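Local coordinates for protein colicin-B (Escherichia coli, PDB 1RH1) that kills Escherichia coli and closely related bacteria by forming a channel that depolarizes the cytoplasmic membrane and dissipates cellular energy, at residues V332-G337 against K343-S348. Sequence-based numbering, arbitrary orientation.
Sequences VGDKVG and KYKALS
V336 CG1 makes a CH-pi contact with one face of the Y344 ring, 3.7 Å from the centroid and 24° off the normal, displaced toward the rim. V336 CB also touches Y344 CE2, at 3.4 Å. At the edge lie G333 O, in plane and 3.8 Å from Y344 CD2, and V332 O, near the plane. G333 CA and G337 N approach the ring obliquely. With CG anti to the backbone N (chi1 -179°), the ring reaches across as a knob into the hole formed by V332, G333, V336 and G337. Y344 OH passes V332 CG1 and hydrogen-bonds to G486 O.

On the side of the ring plane away from V336, past the rim, S348 OG meets G333 CA at 3.2 Å. K345 lies along G333 and G337. K345 CG is 3.7 Å from G333 O, and a bend at the last torsion leaves NZ near the backbone of G337. That amine forms a salt bridge with D342, while D334 forms one with R349.

The segments belong to helices 291-340 and 342-357, which form a hairpin in the pore-forming domain. The axes of the two segments approach to 8.3 Å at 169°, nearly antiparallel. The two glycines present bare backbone to Y344, K345 and S348. No hydrogen bond joins the segments, so their direct contact rests on van der Waals and CH-pi packing; the phenol's polar end ties the hairpin to helix 479-495.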
loop_
_atom_site.group_PDB
_atom_site.type_symbol
_atom_site.label_atom_id
_atom_site.label_comp_id
_atom_site.label_asym_id
_atom_site.label_seq_id
_atom_site.Cartn_x
_atom_site.Cartn_y
_atom_site.Cartn_z
ATOM N N VAL A 332 -1.819 33.236 -13.480
ATOM C CA VAL A 332 -1.075 33.878 -14.564
ATOM C C VAL A 332 -1.976 34.000 -15.778
ATOM O O VAL A 332 -2.077 35.032 -16.428
ATOM C CB VAL A 332 0.189 33.016 -14.876
ATOM C CG1 VAL A 332 0.798 33.294 -16.256
ATOM C CG2 VAL A 332 1.212 33.330 -13.798
ATOM N N GLY A 333 -2.693 32.916 -16.028
ATOM C CA GLY A 333 -3.645 32.842 -17.112
ATOM C C GLY A 333 -4.700 33.904 -16.938
ATOM O O GLY A 333 -4.941 34.653 -17.877
ATOM N N ASP A 334 -5.267 33.994 -15.730
ATOM C CA ASP A 334 -6.258 34.998 -15.429
ATOM C C ASP A 334 -5.649 36.380 -15.593
ATOM O O ASP A 334 -6.164 37.065 -16.476
ATOM C CB ASP A 334 -6.796 34.807 -13.998
ATOM C CG ASP A 334 -7.748 33.614 -13.762
ATOM O OD1 ASP A 334 -8.011 33.290 -12.605
ATOM O OD2 ASP A 334 -8.255 32.999 -14.702
ATOM N N LYS A 335 -4.564 36.791 -14.893
ATOM C CA LYS A 335 -3.909 38.105 -15.027
ATOM C C LYS A 335 -3.481 38.490 -16.434
ATOM O O LYS A 335 -3.872 39.530 -16.957
ATOM C CB LYS A 335 -2.670 38.186 -14.138
ATOM C CG LYS A 335 -1.739 39.413 -14.249
ATOM C CD LYS A 335 -0.817 39.407 -13.034
ATOM C CE LYS A 335 -0.006 40.682 -12.784
ATOM N NZ LYS A 335 1.169 40.810 -13.634
ATOM N N VAL A 336 -2.669 37.685 -17.101
ATOM C CA VAL A 336 -2.284 37.992 -18.468
ATOM C C VAL A 336 -3.534 37.925 -19.339
ATOM O O VAL A 336 -3.718 38.747 -20.215
ATOM C CB VAL A 336 -1.189 36.975 -18.880
ATOM C CG1 VAL A 336 -0.753 37.192 -20.295
ATOM C CG2 VAL A 336 0.040 37.171 -18.015
ATOM N N GLY A 337 -4.460 37.026 -19.028
ATOM C CA GLY A 337 -5.698 36.843 -19.758
ATOM C C GLY A 337 -6.522 38.108 -19.939
ATOM O O GLY A 337 -6.741 38.449 -21.107
ATOM N N LYS A 343 -8.274 33.252 -25.316
ATOM C CA LYS A 343 -7.589 32.165 -26.002
ATOM C C LYS A 343 -6.260 31.889 -25.263
ATOM O O LYS A 343 -5.746 30.758 -25.217
ATOM C CB LYS A 343 -7.375 32.602 -27.441
ATOM C CG LYS A 343 -7.729 31.512 -28.451
ATOM C CD LYS A 343 -8.252 32.036 -29.799
ATOM C CE LYS A 343 -7.234 32.780 -30.682
ATOM N NZ LYS A 343 -6.772 34.065 -30.163
ATOM N N TYR A 344 -5.734 32.959 -24.631
ATOM C CA TYR A 344 -4.589 32.864 -23.755
ATOM C C TYR A 344 -5.080 32.164 -22.499
ATOM O O TYR A 344 -4.448 31.177 -22.151
ATOM C CB TYR A 344 -4.035 34.233 -23.378
ATOM C CG TYR A 344 -2.822 34.076 -22.473
ATOM C CD1 TYR A 344 -1.591 33.750 -23.036
ATOM C CD2 TYR A 344 -2.948 34.188 -21.082
ATOM C CE1 TYR A 344 -0.484 33.526 -22.216
ATOM C CE2 TYR A 344 -1.847 33.957 -20.262
ATOM C CZ TYR A 344 -0.625 33.627 -20.841
ATOM O OH TYR A 344 0.466 33.386 -20.043
ATOM N N LYS A 345 -6.148 32.584 -21.802
ATOM C CA LYS A 345 -6.664 31.885 -20.619
ATOM C C LYS A 345 -6.835 30.360 -20.735
ATOM O O LYS A 345 -6.543 29.592 -19.811
ATOM C CB LYS A 345 -8.036 32.422 -20.212
ATOM C CG LYS A 345 -8.096 33.798 -19.610
ATOM C CD LYS A 345 -9.431 33.928 -18.903
ATOM C CE LYS A 345 -9.493 35.247 -18.127
ATOM N NZ LYS A 345 -9.500 36.400 -19.014
ATOM N N ALA A 346 -7.321 29.937 -21.911
ATOM C CA ALA A 346 -7.595 28.543 -22.238
ATOM C C ALA A 346 -6.374 27.659 -22.323
ATOM O O ALA A 346 -6.418 26.480 -21.952
ATOM C CB ALA A 346 -8.300 28.460 -23.563
ATOM N N LEU A 347 -5.302 28.268 -22.873
ATOM C CA LEU A 347 -3.984 27.643 -22.913
ATOM C C LEU A 347 -3.519 27.454 -21.472
ATOM O O LEU A 347 -3.230 26.324 -21.118
ATOM C CB LEU A 347 -3.005 28.525 -23.672
ATOM C CG LEU A 347 -1.544 28.124 -23.710
ATOM C CD1 LEU A 347 -1.308 26.896 -24.556
ATOM C CD2 LEU A 347 -0.786 29.260 -24.315
ATOM N N SER A 348 -3.472 28.458 -20.591
ATOM C CA SER A 348 -3.126 28.244 -19.199
ATOM C C SER A 348 -3.923 27.128 -18.552
ATOM O O SER A 348 -3.288 26.353 -17.841
ATOM C CB SER A 348 -3.339 29.502 -18.398
ATOM O OG SER A 348 -2.334 30.414 -18.810
#